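Local coordinates for protein beta-glucosidase (Saccharopolyspora erythraea D, PDB 5M6G) that probably hydrolyses terminal, non-reducing beta-D-glucosyl residues to release beta-D-glucose, as a family 3 glycoside hydrolase that binds magnesium, at residues I125-V131 and I174-A179; V131-V137 and G447-S451; G139-P144 and H401-A405. All blocks are in the same frame, centred on the assembly; numbering follows the deposited sequence.

Contact 1: residues I125-V131 and I174-A179; sequences IYGVDAV and IDWSFA. With MG (magnesium ion), chain F; SOR (sorbitol), chain L.
D175 and Y126 exchange two hydrogen bonds where the paired segments begin. The backbone N of D175 donates to Y126 O at 3.1 Å, while Y126 N answers to D175 OD2, meeting the lone pair that faces away from the other carboxylate oxygen. With CG beside its own backbone N (chi1 -49°), D175 turns its carboxylate both ways: OD2 also bonds Y108, and OD1 binds a magnesium ion together with the carbonyl of G173 and four waters. Further along, F178 N donates to V128 O at 2.8 Å, and V128 N makes a weak bond to W176 O. The F178 ring lies with one face over V128 N, and its CZ sits 3.8 Å from G127 CA, where no side chain intervenes. F178 CE1 in turn lies over one face of the W176 indole, near its rim, and I125 crosses that indole at about a right angle, its CD1 3.8 Å from W176 CE3. I174 lies along both Y126 and V128, CG1 against Y126 CD1 and CG2 reaching V128 CG1 at 3.6 Å. S177 OG, swung anti to its N (chi1 178°), gives its proton to A130 O at 2.8 Å, arriving from above the carbonyl plane rather than on a lone pair. Past the strand end, D129 holds sorbitol with both carboxylate oxygens: OD1 accepts from sorbitol O2 at 2.7 Å and OD2 from O4. The edge of the F178 ring lies beside that carboxylate. Two neighbouring parallel strands joined through helices 146-152 and 155-170, with ligand-binding residues just after their C-terminal ends, form a beta-alpha-beta unit of the TIM-barrel-type N-terminal domain.

Contact 2: residues V131-V137 and G447-S451; sequences VHGHNNV and GWTIS. With SOR (sorbitol), chain L.
The carbonyl oxygen of W448 takes one hydrogen bond across the contact, from H132 NE2 at 2.7 Å; N135 only packs its CB and carboxamide against it. The bond leaves H132 exactly in the ring plane but meets the carbonyl from well above its plane, with an N-H...O angle of 153°. The other ring nitrogen, ND1, is bonded to Y143 O, so the ring is fixed at both nitrogens; two carbonyl partners would probably favour a doubly protonated ring. N135 has CG between its backbone N and carbonyl carbon (chi1 44°), which folds the amide back over its own loop. There OD1 takes V131 N at 2.8 Å, nearly along the C=O axis, and more weakly H132 N. This is a seam between the N-terminal, TIM-barrel-type domain and the C-terminal domain of the family 3 fold, made loop to loop beside the pocket that holds sorbitol. The N135 carbonyl faces across it and accepts I450 N at 2.7 Å, while I450 CD1 rests against the same oxygen. One water links N135 ND2, N136 OD1 and S451 O, with OD1 also accepting from G93 N; a second joins the carbonyl oxygens of N136 and I450. V131 CG2 touches W448 CB at 3.8 Å. Beyond it the indole runs into the pocket, presenting its edge to sorbitol with CH2 3.5 Å from C4, while NE1 is tied to E195.

Contact 3: residues G139-P144 and H401-A405; sequences GATIYP and HRELA. With MG (magnesium ion), chain E.
Y143 and A405 make the tight part of this contact. The A405 methyl, CB, lies 3.5 Å from Y143 CD1 and almost as near CE1. T141 covers one face of the tyrosine ring with CG2, 3.6 Å above the plane and offset toward the rim. The same methyl, held anti to the T141 backbone N, comes within 3.9 Å of A405 CB, so tyrosine, threonine and alanine close on one another. At the far end of the ring, Y143 OH packs on H401 CB at 3.5 Å. No direct hydrogen bond crosses here; the polar ties are indirect. E168 takes hydrogen bonds from both T141 OG1 and H401 ND1, steadying the imidazole whose NE2 binds magnesium at 2.2 Å with E167 and four waters. Between the two segments the looser side is at R402, which stretches out from CG to NE along the loop, and its NH2 reaches A140 O through a water lying in the guanidinium plane, 3.0 Å from NH2 and 2.7 Å from A140 O. The rest of that guanidinium turns elsewhere, NH1 to a salt bridge with E565 and to E461 O, and NE to G397 O. The loop leading from strand 125-128 to helix 146-152 thus passes between two helices: helix 399-412 supplies A405 and also meets P144 through A408 and V409, while helix 155-170 packs on Y143 with I161, A164 and T165.

How the contacts relate
All three contacts are buried and all use strand 125-128 or the long loop after it. Contact 1 is sheet pairing inside the barrel-type domain, held by backbone bonds, two side-chain bonds to the backbone and apolar packing. Contact 2, whose centre is about 11 Å from that of contact 1, shares V131 with it and joins that loop to the C-terminal domain through carbonyl-directed bonds and bridging waters; both touch the same sorbitol, and D129 OD2 lies 3.2 Å from W448 CZ3. Contact 3, farther from the chain centre, sets the continuing loop on helix 399-412 by methyl-on-ring packing. Contacts 1 and 3 each carry a magnesium site and do not touch, while H132, bonded to Y143 O and packed on I142, brings contacts 2 and 3 together.

Contact 1: residues I125-V131 and I174-A179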
loop_
_atom_site.group_PDB
_atom_site.type_symbol
_atom_site.label_atom_id
_atom_site.label_comp_id
_atom_site.label_asym_id
_atom_site.label_seq_id
_atom_site.Cartn_x
_atom_site.Cartn_y
_atom_site.Cartn_z
ATOM N N ILE A 125 19.529 -6.716 -1.475
ATOM C CA ILE A 125 18.182 -6.453 -1.978
ATOM C C ILE A 125 17.599 -5.332 -1.126
ATOM O O ILE A 125 17.750 -5.329 0.104
ATOM C CB ILE A 125 17.304 -7.726 -1.975
ATOM C CG1 ILE A 125 16.020 -7.527 -2.790
ATOM C CG2 ILE A 125 16.969 -8.197 -0.553
ATOM C CD1 ILE A 125 15.206 -8.809 -2.953
ATOM N N TYR A 126 17.007 -4.337 -1.777
ATOM C CA TYR A 126 16.501 -3.157 -1.090
ATOM C C TYR A 126 14.982 -3.138 -1.198
ATOM O O TYR A 126 14.440 -3.295 -2.293
ATOM C CB TYR A 126 17.097 -1.876 -1.691
ATOM C CG TYR A 126 17.071 -0.681 -0.760
ATOM C CD1 TYR A 126 15.869 -0.039 -0.446
ATOM C CD2 TYR A 126 18.247 -0.196 -0.190
ATOM C CE1 TYR A 126 15.846 1.054 0.404
ATOM C CE2 TYR A 126 18.232 0.897 0.665
ATOM C CZ TYR A 126 17.027 1.520 0.956
ATOM O OH TYR A 126 17.015 2.601 1.810
ATOM N N GLY A 127 14.303 -2.961 -0.063
ATOM C CA GLY A 127 12.848 -2.915 -0.032
ATOM C C GLY A 127 12.286 -1.559 0.354
ATOM O O GLY A 127 12.967 -0.760 1.004
ATOM N N VAL A 128 11.044 -1.280 -0.042
ATOM C CA VAL A 128 10.423 0.009 0.229
ATOM C C VAL A 128 8.917 -0.184 0.146
ATOM O O VAL A 128 8.433 -1.096 -0.524
ATOM C CB VAL A 128 10.912 1.077 -0.785
ATOM C CG1 VAL A 128 10.312 0.833 -2.166
ATOM C CG2 VAL A 128 10.576 2.472 -0.308
ATOM N N ASP A 129 8.167 0.698 0.803
ATOM C CA ASP A 129 6.716 0.760 0.593
ATOM C C ASP A 129 6.447 1.613 -0.641
ATOM O O ASP A 129 6.438 2.843 -0.573
ATOM C CB ASP A 129 5.995 1.336 1.807
ATOM C CG ASP A 129 6.131 0.463 3.036
ATOM O OD1 ASP A 129 5.416 -0.564 3.127
ATOM O OD2 ASP A 129 6.948 0.814 3.912
ATOM N N ALA A 130 6.263 0.964 -1.785
ATOM C CA ALA A 130 5.742 1.625 -2.976
ATOM C C ALA A 130 4.326 1.089 -3.150
ATOM O O ALA A 130 4.082 0.181 -3.946
ATOM C CB ALA A 130 6.623 1.372 -4.212
ATOM N N VAL A 131 3.387 1.659 -2.378
ATOM C CA VAL A 131 2.038 1.103 -2.249
ATOM C C VAL A 131 0.970 1.867 -3.040
ATOM O O VAL A 131 -0.168 1.380 -3.147
ATOM C CB VAL A 131 1.619 1.012 -0.765
ATOM C CG1 VAL A 131 2.546 0.077 -0.025
ATOM C CG2 VAL A 131 1.635 2.394 -0.120
ATOM N N ILE A 174 15.845 0.299 -6.304
ATOM C CA ILE A 174 15.160 -0.526 -5.317
ATOM C C ILE A 174 14.473 -1.696 -6.007
ATOM O O ILE A 174 13.890 -1.554 -7.089
ATOM C CB ILE A 174 14.181 0.354 -4.519
ATOM C CG1 ILE A 174 14.976 1.389 -3.710
ATOM C CG2 ILE A 174 13.273 -0.501 -3.627
ATOM C CD1 ILE A 174 14.120 2.432 -2.977
ATOM N N ASP A 175 14.571 -2.875 -5.392
ATOM C CA ASP A 175 14.269 -4.135 -6.045
ATOM C C ASP A 175 12.928 -4.717 -5.662
ATOM O O ASP A 175 12.526 -5.717 -6.255
ATOM C CB ASP A 175 15.348 -5.163 -5.689
ATOM C CG ASP A 175 16.724 -4.606 -5.882
ATOM O OD1 ASP A 175 17.069 -4.373 -7.056
ATOM O OD2 ASP A 175 17.416 -4.353 -4.876
ATOM N N TRP A 176 12.243 -4.124 -4.695
ATOM C CA TRP A 176 11.267 -4.869 -3.906
ATOM C C TRP A 176 10.328 -3.872 -3.257
ATOM O O TRP A 176 10.782 -3.006 -2.502
ATOM C CB TRP A 176 12.023 -5.711 -2.861
ATOM C CG TRP A 176 11.220 -6.546 -1.901
ATOM C CD1 TRP A 176 9.871 -6.812 -1.923
ATOM C CD2 TRP A 176 11.747 -7.226 -0.752
ATOM N NE1 TRP A 176 9.538 -7.634 -0.853
ATOM C CE2 TRP A 176 10.670 -7.890 -0.118
ATOM C CE3 TRP A 176 13.034 -7.338 -0.198
ATOM C CZ2 TRP A 176 10.843 -8.660 1.036
ATOM C CZ3 TRP A 176 13.207 -8.104 0.949
ATOM C CH2 TRP A 176 12.115 -8.758 1.553
ATOM N N SER A 177 9.038 -3.960 -3.577
ATOM C CA SER A 177 8.025 -3.133 -2.939
ATOM C C SER A 177 7.186 -3.980 -1.998
ATOM O O SER A 177 6.853 -5.126 -2.311
ATOM C CB SER A 177 7.104 -2.460 -3.957
ATOM O OG SER A 177 6.108 -1.700 -3.285
ATOM N N PHE A 178 6.841 -3.405 -0.846
ATOM C CA PHE A 178 5.947 -4.053 0.115
ATOM C C PHE A 178 4.506 -3.769 -0.314
ATOM O O PHE A 178 3.762 -3.023 0.319
ATOM C CB PHE A 178 6.246 -3.563 1.525
ATOM C CG PHE A 178 7.714 -3.702 1.923
ATOM C CD1 PHE A 178 8.408 -4.877 1.679
ATOM C CD2 PHE A 178 8.387 -2.650 2.533
ATOM C CE1 PHE A 178 9.755 -5.002 2.045
ATOM C CE2 PHE A 178 9.721 -2.762 2.901
ATOM C CZ PHE A 178 10.414 -3.941 2.653
ATOM N N ALA A 179 4.135 -4.378 -1.437
ATOM C CA ALA A 179 2.849 -4.155 -2.091
ATOM C C ALA A 179 2.575 -5.335 -3.018
ATOM O O ALA A 179 3.512 -5.884 -3.612
ATOM C CB ALA A 179 2.858 -2.826 -2.887
HETATM MG MG MG F . 17.125 -2.900 -8.628
HETATM C C1 SOR L . 3.514 -2.663 6.312
HETATM C C2 SOR L . 4.696 -1.817 5.871
HETATM C C3 SOR L . 5.515 -1.436 7.100
HETATM C C4 SOR L . 6.495 -0.310 6.779
HETATM C C5 SOR L . 6.923 0.482 8.019
HETATM C C6 SOR L . 7.590 1.772 7.551
HETATM O O1 SOR L . 2.473 -2.590 5.369
HETATM O O2 SOR L . 5.494 -2.549 4.957
HETATM O O3 SOR L . 6.220 -2.571 7.530
HETATM O O4 SOR L . 7.638 -0.839 6.138
HETATM O O5 SOR L . 5.824 0.775 8.872
HETATM O O6 SOR L . 7.645 2.710 8.604
HETATM O O HOH W 1 15.083 -2.751 -9.246
HETATM O O HOH W 2 19.243 -3.408 -8.454
HETATM O O HOH W 3 17.325 -4.419 -9.942
HETATM O O HOH W 4 17.655 -1.763 -10.232
#

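Contact 2: residues V131-V137 and G447-S451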
loop_
_atom_site.group_PDB
_atom_site.type_symbol
_atom_site.label_atom_id
_atom_site.label_comp_id
_atom_site.label_asym_id
_atom_site.label_seq_id
_atom_site.Cartn_x
_atom_site.Cartn_y
_atom_site.Cartn_z
ATOM N N VAL A 131 3.387 1.659 -2.378
ATOM C CA VAL A 131 2.038 1.103 -2.249
ATOM C C VAL A 131 0.970 1.867 -3.040
ATOM O O VAL A 131 -0.168 1.380 -3.147
ATOM C CB VAL A 131 1.619 1.012 -0.765
ATOM C CG1 VAL A 131 2.546 0.077 -0.025
ATOM C CG2 VAL A 131 1.635 2.394 -0.120
ATOM N N HIS A 132 1.281 3.056 -3.569
ATOM C CA HIS A 132 0.394 3.688 -4.549
ATOM C C HIS A 132 1.289 4.586 -5.407
ATOM O O HIS A 132 1.194 5.812 -5.430
ATOM C CB HIS A 132 -0.797 4.433 -3.931
ATOM C CG HIS A 132 -0.446 5.552 -2.988
ATOM N ND1 HIS A 132 -1.204 6.704 -2.898
ATOM C CD2 HIS A 132 0.538 5.680 -2.067
ATOM C CE1 HIS A 132 -0.703 7.489 -1.962
ATOM N NE2 HIS A 132 0.364 6.896 -1.451
ATOM N N GLY A 133 2.167 3.925 -6.160
ATOM C CA GLY A 133 3.316 4.577 -6.752
ATOM C C GLY A 133 4.518 4.458 -5.836
ATOM O O GLY A 133 4.463 3.864 -4.756
ATOM N N HIS A 134 5.640 5.030 -6.289
ATOM C CA HIS A 134 6.873 5.084 -5.498
ATOM C C HIS A 134 6.757 6.249 -4.506
ATOM O O HIS A 134 7.428 7.279 -4.607
ATOM C CB HIS A 134 8.073 5.213 -6.431
ATOM C CG HIS A 134 9.381 4.845 -5.808
ATOM N ND1 HIS A 134 9.507 4.538 -4.473
ATOM C CD2 HIS A 134 10.625 4.752 -6.336
ATOM C CE1 HIS A 134 10.772 4.252 -4.207
ATOM N NE2 HIS A 134 11.471 4.376 -5.323
ATOM N N ASN A 135 5.874 6.063 -3.513
ATOM C CA ASN A 135 5.293 7.179 -2.768
ATOM C C ASN A 135 6.242 7.866 -1.789
ATOM O O ASN A 135 5.909 8.955 -1.315
ATOM C CB ASN A 135 4.044 6.715 -2.015
ATOM C CG ASN A 135 4.239 5.368 -1.320
ATOM O OD1 ASN A 135 3.853 4.332 -1.852
ATOM N ND2 ASN A 135 4.837 5.384 -0.133
ATOM N N ASN A 136 7.383 7.277 -1.444
ATOM C CA ASN A 136 8.351 8.018 -0.638
ATOM C C ASN A 136 9.139 9.042 -1.446
ATOM O O ASN A 136 9.808 9.893 -0.852
ATOM C CB ASN A 136 9.346 7.060 0.029
ATOM C CG ASN A 136 8.720 6.260 1.135
ATOM O OD1 ASN A 136 8.132 6.814 2.077
ATOM N ND2 ASN A 136 8.816 4.940 1.025
ATOM N N VAL A 137 9.091 8.976 -2.769
ATOM C CA VAL A 137 9.980 9.755 -3.626
ATOM C C VAL A 137 9.249 11.016 -4.082
ATOM O O VAL A 137 8.176 10.944 -4.692
ATOM C CB VAL A 137 10.459 8.935 -4.832
ATOM C CG1 VAL A 137 11.244 9.827 -5.777
ATOM C CG2 VAL A 137 11.322 7.740 -4.373
ATOM N N GLY A 447 -2.405 8.781 3.454
ATOM C CA GLY A 447 -1.228 8.198 4.075
ATOM C C GLY A 447 -0.242 7.643 3.066
ATOM O O GLY A 447 -0.536 7.450 1.886
ATOM N N TRP A 448 0.971 7.380 3.561
ATOM C CA TRP A 448 2.032 6.795 2.744
ATOM C C TRP A 448 2.311 7.665 1.519
ATOM O O TRP A 448 2.332 7.194 0.383
ATOM C CB TRP A 448 1.671 5.370 2.317
ATOM C CG TRP A 448 1.551 4.373 3.438
ATOM C CD1 TRP A 448 0.396 3.871 3.974
ATOM C CD2 TRP A 448 2.625 3.731 4.133
ATOM N NE1 TRP A 448 0.687 2.969 4.973
ATOM C CE2 TRP A 448 2.049 2.862 5.088
ATOM C CE3 TRP A 448 4.021 3.812 4.048
ATOM C CZ2 TRP A 448 2.822 2.078 5.952
ATOM C CZ3 TRP A 448 4.788 3.028 4.904
ATOM C CH2 TRP A 448 4.184 2.176 5.843
ATOM N N THR A 449 2.466 8.962 1.748
ATOM C CA THR A 449 2.760 9.884 0.656
ATOM C C THR A 449 3.870 10.800 1.147
ATOM O O THR A 449 3.634 11.648 2.013
ATOM C CB THR A 449 1.520 10.669 0.229
ATOM O OG1 THR A 449 0.435 9.758 -0.038
ATOM C CG2 THR A 449 1.826 11.468 -1.035
ATOM N N ILE A 450 5.075 10.601 0.604
ATOM C CA ILE A 450 6.324 11.196 1.071
ATOM C C ILE A 450 6.646 10.720 2.478
ATOM O O ILE A 450 7.591 9.949 2.671
ATOM C CB ILE A 450 6.311 12.733 1.022
ATOM C CG1 ILE A 450 5.881 13.212 -0.359
ATOM C CG2 ILE A 450 7.709 13.249 1.359
ATOM C CD1 ILE A 450 6.696 12.631 -1.481
ATOM N N SER A 451 5.886 11.189 3.465
ATOM C CA SER A 451 6.015 10.717 4.837
ATOM C C SER A 451 5.191 9.447 5.053
ATOM O O SER A 451 4.441 9.005 4.183
ATOM C CB SER A 451 5.562 11.790 5.820
ATOM O OG SER A 451 4.167 11.984 5.708
HETATM C C1 SOR L . 3.514 -2.663 6.312
HETATM C C2 SOR L . 4.696 -1.817 5.871
HETATM C C3 SOR L . 5.515 -1.436 7.100
HETATM C C4 SOR L . 6.495 -0.310 6.779
HETATM C C5 SOR L . 6.923 0.482 8.019
HETATM C C6 SOR L . 7.590 1.772 7.551
HETATM O O1 SOR L . 2.473 -2.590 5.369
HETATM O O2 SOR L . 5.494 -2.549 4.957
HETATM O O3 SOR L . 6.220 -2.571 7.530
HETATM O O4 SOR L . 7.638 -0.839 6.138
HETATM O O5 SOR L . 5.824 0.775 8.872
HETATM O O6 SOR L . 7.645 2.710 8.604
HETATM O O HOH W 5 5.507 7.540 1.888
HETATM O O HOH W 6 10.116 10.103 1.692
#

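Contact 3: residues G139-P144 and H401-A405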
loop_
_atom_site.group_PDB
_atom_site.type_symbol
_atom_site.label_atom_id
_atom_site.label_comp_id
_atom_site.label_asym_id
_atom_site.label_seq_id
_atom_site.Cartn_x
_atom_site.Cartn_y
_atom_site.Cartn_z
ATOM N N GLY A 139 8.102 13.819 -6.363
ATOM C CA GLY A 139 7.979 13.888 -7.803
ATOM C C GLY A 139 7.595 12.591 -8.479
ATOM O O GLY A 139 7.400 12.583 -9.699
ATOM N N ALA A 140 7.491 11.494 -7.733
ATOM C CA ALA A 140 6.964 10.255 -8.276
ATOM C C ALA A 140 5.450 10.343 -8.416
ATOM O O ALA A 140 4.780 11.048 -7.659
ATOM C CB ALA A 140 7.331 9.076 -7.371
ATOM N N THR A 141 4.918 9.609 -9.389
ATOM C CA THR A 141 3.476 9.543 -9.602
ATOM C C THR A 141 2.788 8.925 -8.392
ATOM O O THR A 141 3.213 7.877 -7.903
ATOM C CB THR A 141 3.178 8.699 -10.842
ATOM O OG1 THR A 141 4.008 9.124 -11.931
ATOM C CG2 THR A 141 1.718 8.816 -11.238
ATOM N N ILE A 142 1.712 9.555 -7.920
ATOM C CA ILE A 142 0.957 9.035 -6.780
ATOM C C ILE A 142 -0.401 8.558 -7.282
ATOM O O ILE A 142 -1.245 9.361 -7.705
ATOM C CB ILE A 142 0.813 10.072 -5.659
ATOM C CG1 ILE A 142 2.201 10.549 -5.182
ATOM C CG2 ILE A 142 -0.016 9.492 -4.502
ATOM C CD1 ILE A 142 3.091 9.437 -4.636
ATOM N N TYR A 143 -0.613 7.245 -7.229
ATOM C CA TYR A 143 -1.815 6.589 -7.719
ATOM C C TYR A 143 -2.881 6.569 -6.634
ATOM O O TYR A 143 -2.576 6.759 -5.451
ATOM C CB TYR A 143 -1.476 5.163 -8.187
ATOM C CG TYR A 143 -0.553 5.177 -9.391
ATOM C CD1 TYR A 143 -1.057 5.370 -10.679
ATOM C CD2 TYR A 143 0.820 5.049 -9.237
ATOM C CE1 TYR A 143 -0.209 5.422 -11.783
ATOM C CE2 TYR A 143 1.676 5.086 -10.329
ATOM C CZ TYR A 143 1.159 5.282 -11.596
ATOM O OH TYR A 143 2.007 5.327 -12.678
ATOM N N PRO A 144 -4.150 6.391 -7.004
ATOM C CA PRO A 144 -5.187 6.206 -5.982
ATOM C C PRO A 144 -4.818 5.064 -5.046
ATOM O O PRO A 144 -4.211 4.070 -5.456
ATOM C CB PRO A 144 -6.440 5.878 -6.801
ATOM C CG PRO A 144 -6.206 6.555 -8.129
ATOM C CD PRO A 144 -4.712 6.384 -8.368
ATOM N N HIS A 401 2.705 8.226 -17.171
ATOM C CA HIS A 401 2.305 7.625 -15.906
ATOM C C HIS A 401 1.232 8.445 -15.201
ATOM O O HIS A 401 0.330 7.885 -14.561
ATOM C CB HIS A 401 3.533 7.450 -15.031
ATOM C CG HIS A 401 4.439 6.369 -15.517
ATOM N ND1 HIS A 401 5.601 6.015 -14.867
ATOM C CD2 HIS A 401 4.355 5.568 -16.606
ATOM C CE1 HIS A 401 6.190 5.036 -15.531
ATOM N NE2 HIS A 401 5.446 4.735 -16.581
ATOM N N ARG A 402 1.311 9.774 -15.295
ATOM C CA ARG A 402 0.265 10.595 -14.701
ATOM C C ARG A 402 -1.055 10.437 -15.444
ATOM O O ARG A 402 -2.121 10.521 -14.827
ATOM C CB ARG A 402 0.708 12.057 -14.655
ATOM C CG ARG A 402 1.852 12.271 -13.681
ATOM C CD ARG A 402 2.168 13.734 -13.487
ATOM N NE ARG A 402 3.403 13.901 -12.727
ATOM C CZ ARG A 402 3.468 13.984 -11.403
ATOM N NH1 ARG A 402 2.360 13.914 -10.677
ATOM N NH2 ARG A 402 4.642 14.143 -10.802
ATOM N N GLU A 403 -1.008 10.181 -16.754
ATOM C CA GLU A 403 -2.235 9.915 -17.500
ATOM C C GLU A 403 -2.882 8.614 -17.038
ATOM O O GLU A 403 -4.113 8.523 -16.921
ATOM C CB GLU A 403 -1.933 9.864 -19.002
ATOM C CG GLU A 403 -3.137 9.593 -19.898
ATOM C CD GLU A 403 -4.301 10.553 -19.641
ATOM O OE1 GLU A 403 -4.067 11.731 -19.291
ATOM O OE2 GLU A 403 -5.477 10.138 -19.760
ATOM N N LEU A 404 -2.066 7.588 -16.795
ATOM C CA LEU A 404 -2.578 6.339 -16.240
ATOM C C LEU A 404 -3.202 6.573 -14.875
ATOM O O LEU A 404 -4.267 6.026 -14.562
ATOM C CB LEU A 404 -1.443 5.315 -16.143
ATOM C CG LEU A 404 -1.712 3.961 -15.488
ATOM C CD1 LEU A 404 -2.748 3.219 -16.290
ATOM C CD2 LEU A 404 -0.419 3.155 -15.411
ATOM N N ALA A 405 -2.545 7.382 -14.043
ATOM C CA ALA A 405 -3.072 7.663 -12.718
ATOM C C ALA A 405 -4.393 8.413 -12.810
ATOM O O ALA A 405 -5.343 8.099 -12.091
ATOM C CB ALA A 405 -2.058 8.468 -11.915
HETATM MG MG MG E . 6.031 3.460 -18.254
HETATM O O HOH W 7 4.699 13.743 -7.854
HETATM O O HOH W 8 7.111 4.777 -19.175
HETATM O O HOH W 9 4.193 3.913 -19.209
HETATM O O HOH W 10 4.590 1.939 -17.490
HETATM O O HOH W 11 6.291 1.971 -19.987
#